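Local coordinates for heat shock protein-related protein (Deinococcus radiodurans, PDB 4FEI), which belongs to the small heat shock protein (HSP20) family and probably acts as a stress-response chaperone, this chain being its alpha-crystallin domain, at residues L67-V79 / V86-I98. Residues are numbered along the deposited sequence; the frame is centred on the assembly and turned at random.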
ATOM      1  N   LEU A  67       1.624 -13.511  12.700  1.00 17.03           N
ATOM      2  CA  LEU A  67       1.798 -14.281  11.463  1.00 16.45           C
ATOM      3  C   LEU A  67       2.744 -15.443  11.718  1.00 17.05           C
ATOM      4  O   LEU A  67       3.869 -15.234  12.193  1.00 17.32           O
ATOM      5  CB  LEU A  67       2.347 -13.406  10.309  1.00 15.71           C
ATOM      6  CG  LEU A  67       1.689 -12.071   9.956  1.00 16.13           C
ATOM      7  CD1 LEU A  67       2.678 -11.231   9.191  1.00 16.45           C
ATOM      8  CD2 LEU A  67       0.372 -12.201   9.162  1.00 16.89           C
ATOM      9  N   ALA A  68       2.276 -16.659  11.424  1.00 17.53           N
ATOM     10  CA  ALA A  68       3.052 -17.882  11.716  1.00 18.22           C
ATOM     11  C   ALA A  68       4.014 -18.100  10.587  1.00 18.26           C
ATOM     12  O   ALA A  68       3.622 -17.933   9.412  1.00 19.50           O
ATOM     13  CB  ALA A  68       2.116 -19.091  11.825  1.00 19.29           C
ATOM     14  N   PHE A  69       5.262 -18.448  10.907  1.00 18.58           N
ATOM     15  CA  PHE A  69       6.249 -18.797   9.856  1.00 18.63           C
ATOM     16  C   PHE A  69       5.810 -20.058   9.098  1.00 19.18           C
ATOM     17  O   PHE A  69       5.523 -21.069   9.713  1.00 20.05           O
ATOM     18  CB  PHE A  69       7.636 -19.041  10.438  1.00 18.50           C
ATOM     19  CG  PHE A  69       8.253 -17.838  11.086  1.00 18.43           C
ATOM     20  CD1 PHE A  69       8.436 -17.783  12.482  1.00 18.47           C
ATOM     21  CD2 PHE A  69       8.678 -16.770  10.311  1.00 18.81           C
ATOM     22  CE1 PHE A  69       9.005 -16.661  13.082  1.00 19.29           C
ATOM     23  CE2 PHE A  69       9.266 -15.632  10.900  1.00 19.87           C
ATOM     24  CZ  PHE A  69       9.433 -15.583  12.289  1.00 19.25           C
ATOM     25  N   PRO A  70       5.762 -19.990   7.763  1.00 19.54           N
ATOM     26  CA  PRO A  70       5.386 -21.165   6.934  1.00 20.97           C
ATOM     27  C   PRO A  70       6.466 -22.222   6.994  1.00 22.41           C
ATOM     28  O   PRO A  70       6.206 -23.386   6.685  1.00 23.77           O
ATOM     29  CB  PRO A  70       5.323 -20.593   5.484  1.00 20.53           C
ATOM     30  CG  PRO A  70       5.259 -19.089   5.662  1.00 19.23           C
ATOM     31  CD  PRO A  70       6.001 -18.783   6.944  1.00 18.71           C
ATOM     32  N   GLU A  71       7.675 -21.786   7.369  1.00 23.02           N
ATOM     33  CA  GLU A  71       8.873 -22.627   7.432  1.00 24.54           C
ATOM     34  C   GLU A  71       9.644 -22.212   8.683  1.00 24.70           C
ATOM     35  O   GLU A  71       9.749 -21.022   8.954  1.00 23.91           O
ATOM     36  CB  GLU A  71       9.726 -22.325   6.207  1.00 25.19           C
ATOM     37  CG  GLU A  71      10.286 -23.517   5.515  1.00 29.02           C
ATOM     38  CD  GLU A  71       9.240 -24.197   4.646  1.00 33.09           C
ATOM     39  OE1 GLU A  71       8.471 -25.043   5.207  1.00 34.89           O
ATOM     40  OE2 GLU A  71       9.216 -23.901   3.403  1.00 34.21           O
ATOM     41  N   PRO A  72      10.205 -23.182   9.439  1.00 26.71           N
ATOM     42  CA  PRO A  72      11.043 -22.823  10.598  1.00 26.89           C
ATOM     43  C   PRO A  72      12.268 -21.969  10.211  1.00 27.00           C
ATOM     44  O   PRO A  72      12.921 -22.237   9.212  1.00 27.98           O
ATOM     45  CB  PRO A  72      11.443 -24.181  11.189  1.00 28.37           C
ATOM     46  CG  PRO A  72      11.200 -25.181  10.047  1.00 29.73           C
ATOM     47  CD  PRO A  72      10.036 -24.644   9.304  1.00 28.18           C
ATOM     48  N   VAL A  73      12.549 -20.936  11.002  1.00 26.54           N
ATOM     49  CA  VAL A  73      13.681 -20.039  10.746  1.00 27.11           C
ATOM     50  C   VAL A  73      14.677 -20.042  11.901  1.00 28.70           C
ATOM     51  O   VAL A  73      14.319 -20.386  13.029  1.00 28.65           O
ATOM     52  CB  VAL A  73      13.227 -18.571  10.456  1.00 26.02           C
ATOM     53  CG1 VAL A  73      12.302 -18.509   9.224  1.00 24.35           C
ATOM     54  CG2 VAL A  73      12.539 -17.947  11.678  1.00 25.03           C
ATOM     55  N   ARG A  74      15.929 -19.672  11.621  1.00 30.54           N
ATOM     56  CA  ARG A  74      16.909 -19.508  12.679  1.00 32.11           C
ATOM     57  C   ARG A  74      16.485 -18.365  13.595  1.00 31.01           C
ATOM     58  O   ARG A  74      16.029 -17.336  13.113  1.00 30.31           O
ATOM     59  CB  ARG A  74      18.299 -19.214  12.138  1.00 34.41           C
ATOM     60  CG  ARG A  74      18.996 -20.384  11.462  1.00 37.51           C
ATOM     61  CD  ARG A  74      20.457 -20.054  11.263  1.00 42.73           C
ATOM     62  NE  ARG A  74      21.055 -19.794  12.575  1.00 48.33           N
ATOM     63  CZ  ARG A  74      22.269 -19.287  12.770  1.00 51.24           C
ATOM     64  NH1 ARG A  74      23.038 -18.976  11.709  1.00 56.47           N
ATOM     65  NH2 ARG A  74      22.716 -19.099  14.020  1.00 52.27           N
ATOM     66  N   PRO A  75      16.647 -18.551  14.928  1.00 39.96           N
ATOM     67  CA  PRO A  75      16.312 -17.498  15.890  1.00 39.82           C
ATOM     68  C   PRO A  75      17.139 -16.219  15.692  1.00 39.30           C
ATOM     69  O   PRO A  75      18.339 -16.297  15.434  1.00 40.05           O
ATOM     70  CB  PRO A  75      16.637 -18.156  17.243  1.00 41.61           C
ATOM     71  CG  PRO A  75      17.602 -19.300  16.920  1.00 43.07           C
ATOM     72  CD  PRO A  75      17.088 -19.795  15.599  1.00 41.10           C
ATOM     73  N   ALA A  76      16.492 -15.065  15.818  1.00 38.09           N
ATOM     74  CA  ALA A  76      17.165 -13.753  15.833  1.00 37.64           C
ATOM     75  C   ALA A  76      17.851 -13.367  14.524  1.00 36.91           C
ATOM     76  O   ALA A  76      18.760 -12.544  14.505  1.00 36.96           O
ATOM     77  CB  ALA A  76      18.138 -13.615  17.023  1.00 39.19           C
ATOM     78  N   SER A  77      17.381 -13.943  13.427  1.00 35.77           N
ATOM     79  CA  SER A  77      17.930 -13.654  12.114  1.00 35.05           C
ATOM     80  C   SER A  77      17.136 -12.641  11.309  1.00 33.38           C
ATOM     81  O   SER A  77      17.502 -12.342  10.172  1.00 33.46           O
ATOM     82  CB  SER A  77      18.048 -14.952  11.319  1.00 35.18           C
ATOM     83  OG  SER A  77      16.777 -15.535  11.124  1.00 33.62           O
ATOM     84  N   GLY A  78      16.066 -12.100  11.876  1.00 32.38           N
ATOM     85  CA  GLY A  78      15.190 -11.210  11.101  1.00 30.93           C
ATOM     86  C   GLY A  78      15.727  -9.814  10.842  1.00 30.93           C
ATOM     87  O   GLY A  78      16.184  -9.138  11.770  1.00 31.72           O
ATOM     88  N   VAL A  79      15.656  -9.388   9.580  1.00 30.19           N
ATOM     89  CA  VAL A  79      16.101  -8.057   9.126  1.00 30.20           C
ATOM     90  C   VAL A  79      15.000  -7.409   8.271  1.00 28.88           C
ATOM     91  O   VAL A  79      14.561  -7.992   7.277  1.00 28.98           O
ATOM     92  CB  VAL A  79      17.415  -8.143   8.285  1.00 31.16           C
ATOM     93  CG1 VAL A  79      17.851  -6.748   7.777  1.00 31.25           C
ATOM     94  CG2 VAL A  79      18.564  -8.834   9.097  1.00 32.44           C
ATOM     95  N   VAL A  86       6.124  -0.862   0.958  1.00 22.42           N
ATOM     96  CA  VAL A  86       6.223  -2.309   1.191  1.00 22.08           C
ATOM     97  C   VAL A  86       7.289  -2.606   2.249  1.00 21.94           C
ATOM     98  O   VAL A  86       8.464  -2.225   2.094  1.00 22.08           O
ATOM     99  CB  VAL A  86       6.547  -3.059  -0.143  1.00 22.26           C
ATOM    100  CG1 VAL A  86       6.844  -4.571   0.065  1.00 21.45           C
ATOM    101  CG2 VAL A  86       5.428  -2.805  -1.206  1.00 22.73           C
ATOM    102  N   LEU A  87       6.896  -3.330   3.289  1.00 21.58           N
ATOM    103  CA  LEU A  87       7.846  -3.823   4.269  1.00 21.75           C
ATOM    104  C   LEU A  87       8.341  -5.222   3.917  1.00 22.04           C
ATOM    105  O   LEU A  87       7.568  -6.153   3.865  1.00 21.61           O
ATOM    106  CB  LEU A  87       7.209  -3.824   5.650  1.00 21.64           C
ATOM    107  CG  LEU A  87       8.100  -4.324   6.803  1.00 21.91           C
ATOM    108  CD1 LEU A  87       9.237  -3.365   7.080  1.00 23.84           C
ATOM    109  CD2 LEU A  87       7.241  -4.492   8.012  1.00 22.05           C
ATOM    110  N   THR A  88       9.644  -5.370   3.704  1.00 22.89           N
ATOM    111  CA  THR A  88      10.267  -6.672   3.436  1.00 23.11           C
ATOM    112  C   THR A  88      11.050  -7.107   4.662  1.00 23.50           C
ATOM    113  O   THR A  88      12.035  -6.467   5.038  1.00 24.29           O
ATOM    114  CB  THR A  88      11.207  -6.576   2.190  1.00 23.42           C
ATOM    115  OG1 THR A  88      10.480  -6.042   1.067  1.00 22.93           O
ATOM    116  CG2 THR A  88      11.811  -7.945   1.822  1.00 23.60           C
ATOM    117  N   VAL A  89      10.603  -8.187   5.291  1.00 23.03           N
ATOM    118  CA  VAL A  89      11.300  -8.767   6.416  1.00 23.57           C
ATOM    119  C   VAL A  89      11.912 -10.124   6.032  1.00 23.88           C
ATOM    120  O   VAL A  89      11.206 -11.045   5.686  1.00 23.27           O
ATOM    121  CB  VAL A  89      10.347  -8.981   7.661  1.00 23.48           C
ATOM    122  CG1 VAL A  89      11.187  -9.309   8.958  1.00 23.45           C
ATOM    123  CG2 VAL A  89       9.385  -7.785   7.856  1.00 22.83           C
ATOM    124  N   ARG A  90      13.223 -10.249   6.155  1.00 27.52           N
ATOM    125  CA  ARG A  90      13.938 -11.410   5.701  1.00 26.41           C
ATOM    126  C   ARG A  90      14.481 -12.258   6.884  1.00 23.93           C
ATOM    127  O   ARG A  90      15.110 -11.725   7.812  1.00 23.93           O
ATOM    128  CB  ARG A  90      15.077 -10.930   4.814  1.00 28.94           C
ATOM    129  CG  ARG A  90      15.671 -11.980   3.951  1.00 29.56           C
ATOM    130  CD  ARG A  90      16.269 -11.329   2.691  1.00 35.57           C
ATOM    131  NE  ARG A  90      16.523 -12.342   1.676  1.00 36.09           N
ATOM    132  CZ  ARG A  90      16.885 -12.077   0.431  1.00 40.69           C
ATOM    133  NH1 ARG A  90      17.087 -13.079  -0.413  1.00 40.91           N
ATOM    134  NH2 ARG A  90      17.035 -10.812   0.025  1.00 47.47           N
ATOM    135  N   PHE A  91      14.250 -13.572   6.825  1.00 21.08           N
ATOM    136  CA  PHE A  91      14.680 -14.475   7.864  1.00 20.52           C
ATOM    137  C   PHE A  91      15.463 -15.598   7.197  1.00 20.63           C
ATOM    138  O   PHE A  91      15.125 -16.024   6.063  1.00 21.00           O
ATOM    139  CB  PHE A  91      13.485 -15.114   8.603  1.00 19.49           C
ATOM    140  CG  PHE A  91      12.564 -14.138   9.285  1.00 19.55           C
ATOM    141  CD1 PHE A  91      12.774 -13.781  10.603  1.00 19.08           C
ATOM    142  CD2 PHE A  91      11.459 -13.584   8.601  1.00 21.04           C
ATOM    143  CE1 PHE A  91      11.916 -12.877  11.257  1.00 18.94           C
ATOM    144  CE2 PHE A  91      10.610 -12.682   9.225  1.00 20.89           C
ATOM    145  CZ  PHE A  91      10.845 -12.337  10.574  1.00 20.52           C
ATOM    146  N   GLU A  92      16.487 -16.116   7.870  1.00 21.29           N
ATOM    147  CA  GLU A  92      17.188 -17.249   7.302  1.00 21.88           C
ATOM    148  C   GLU A  92      16.561 -18.540   7.773  1.00 21.51           C
ATOM    149  O   GLU A  92      16.271 -18.694   8.944  1.00 23.04           O
ATOM    150  CB  GLU A  92      18.723 -17.200   7.502  1.00 23.79           C
ATOM    151  CG  GLU A  92      19.200 -17.122   8.868  1.00 27.02           C
ATOM    152  CD  GLU A  92      20.729 -17.001   8.946  1.00 33.55           C
ATOM    153  OE1 GLU A  92      21.437 -17.941   8.487  1.00 36.80           O
ATOM    154  OE2 GLU A  92      21.209 -15.977   9.503  1.00 35.18           O
ATOM    155  N   LYS A  93      16.319 -19.452   6.840  1.00 21.49           N
ATOM    156  CA  LYS A  93      15.684 -20.732   7.124  1.00 22.06           C
ATOM    157  C   LYS A  93      16.618 -21.666   7.886  1.00 24.50           C
ATOM    158  O   LYS A  93      17.839 -21.608   7.762  1.00 25.41           O
ATOM    159  CB  LYS A  93      15.229 -21.390   5.817  1.00 21.78           C
ATOM    160  CG  LYS A  93      13.941 -20.789   5.256  1.00 22.27           C
ATOM    161  CD  LYS A  93      13.844 -20.859   3.733  1.00 22.56           C
ATOM    162  CE  LYS A  93      13.512 -22.235   3.228  1.00 23.56           C
ATOM    163  NZ  LYS A  93      13.134 -22.127   1.754  1.00 23.81           N
ATOM    164  N   LEU A  94      16.008 -22.507   8.711  1.00 26.95           N
ATOM    165  CA  LEU A  94      16.686 -23.579   9.416  1.00 30.36           C
ATOM    166  C   LEU A  94      17.196 -24.665   8.439  1.00 31.32           C
ATOM    167  O   LEU A  94      18.285 -25.202   8.603  1.00 33.57           O
ATOM    168  CB  LEU A  94      15.685 -24.202  10.375  1.00 32.55           C
ATOM    169  CG  LEU A  94      16.185 -24.521  11.763  1.00 37.43           C
ATOM    170  CD1 LEU A  94      16.285 -23.222  12.524  1.00 36.01           C
ATOM    171  CD2 LEU A  94      15.239 -25.540  12.469  1.00 43.85           C
ATOM    172  N   ARG A  95      16.367 -24.989   7.450  1.00 30.00           N
ATOM    173  CA  ARG A  95      16.658 -25.925   6.403  1.00 29.95           C
ATOM    174  C   ARG A  95      16.593 -25.130   5.081  1.00 26.86           C
ATOM    175  O   ARG A  95      15.533 -25.059   4.427  1.00 26.31           O
ATOM    176  CB  ARG A  95      15.637 -27.071   6.437  1.00 32.75           C
ATOM    177  CG  ARG A  95      15.824 -28.183   5.383  1.00 34.66           C
ATOM    178  CD  ARG A  95      14.663 -29.216   5.478  1.00 40.93           C
ATOM    179  NE  ARG A  95      14.413 -29.902   4.200  1.00 43.29           N
ATOM    180  CZ  ARG A  95      13.707 -29.391   3.172  1.00 43.13           C
ATOM    181  NH1 ARG A  95      13.549 -30.104   2.050  1.00 44.26           N
ATOM    182  NH2 ARG A  95      13.155 -28.169   3.249  1.00 43.72           N
ATOM    183  N   PRO A  96      17.732 -24.520   4.685  1.00 25.50           N
ATOM    184  CA  PRO A  96      17.791 -23.756   3.438  1.00 23.21           C
ATOM    185  C   PRO A  96      17.549 -24.692   2.271  1.00 22.86           C
ATOM    186  O   PRO A  96      17.975 -25.848   2.321  1.00 23.90           O
ATOM    187  CB  PRO A  96      19.243 -23.244   3.395  1.00 23.52           C
ATOM    188  CG  PRO A  96      19.784 -23.424   4.786  1.00 25.20           C
ATOM    189  CD  PRO A  96      19.053 -24.594   5.350  1.00 26.89           C
ATOM    190  N   THR A  97      16.834 -24.206   1.263  1.00 21.80           N
ATOM    191  CA  THR A  97      16.743 -24.858  -0.046  1.00 22.36           C
ATOM    192  C   THR A  97      17.481 -24.010  -1.104  1.00 21.78           C
ATOM    193  O   THR A  97      17.762 -22.832  -0.892  1.00 22.48           O
ATOM    194  CB  THR A  97      15.277 -25.045  -0.526  1.00 23.33           C
ATOM    195  OG1 THR A  97      14.671 -23.761  -0.658  1.00 25.29           O
ATOM    196  CG2 THR A  97      14.470 -25.912   0.451  1.00 24.27           C
ATOM    197  N   ILE A  98      17.796 -24.616  -2.238  1.00 21.85           N
ATOM    198  CA  ILE A  98      18.471 -23.948  -3.321  1.00 21.55           C
ATOM    199  C   ILE A  98      17.726 -24.285  -4.622  1.00 23.44           C
ATOM    200  O   ILE A  98      17.477 -25.476  -4.938  1.00 22.70           O
ATOM    201  CB  ILE A  98      19.935 -24.354  -3.410  1.00 21.51           C
ATOM    202  CG1 ILE A  98      20.662 -24.032  -2.091  1.00 22.67           C
ATOM    203  CG2 ILE A  98      20.631 -23.614  -4.584  1.00 22.87           C
ATOM    204  CD1 ILE A  98      20.666 -25.156  -1.068  1.00 21.66           C
TER
HETATM  205  O   HOH W   1      11.619 -24.435   2.010  1.00 32.83           O
HETATM  206  O   HOH W   2      13.344 -24.121   7.040  1.00 36.28           O
HETATM  207  O   HOH W   3      17.737 -12.641   7.425  1.00 24.90           O
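Phe-91 enters the contact with its CB against Val-73 CG1, 3.6 Å away. With CG anti to its carbonyl carbon (chi1 -60°), the ring turns in between Phe-69 and Gly-78. CD1 runs past Gly-78 CA at 3.6 Å; CE1 meets that atom and Phe-69 CZ. CG, CD2, CE2 and CZ lie under Phe-69 CE2 (CE2 to CE2 3.6 Å), which stands over the ring centre in a T-shaped stack, planes 77° apart. Val-73 CG2 lies over one face of the Phe-69 ring. Cutting Phe-91 back to an alanine is likely to leave the edge of Phe-69 without the face it packs on and to open a gap beside Gly-78.

Backbone bonds fix this register: Arg-74 N to Glu-92 O (2.9 Å), an almost straight Leu-94 N to Pro-72 O, and the antiparallel hydrogen-bonded pair Val-79 and Arg-90. Ser-77 OG donates to Arg-74 O (2.8 Å) within a type II turn and weakly accepts Glu-92 N. Lys-93 NZ forms a salt bridge with Asp-13 and is water-linked to Glu-71 OE2. The loop thus joins strand 62-68 of one sheet of the alpha-crystallin sandwich to edge strand 79-83 of the other, where Phe-91, on strand 86-92, reaches across to Leu-41 of strand 40-47 and Glu-36 of strand 33-37.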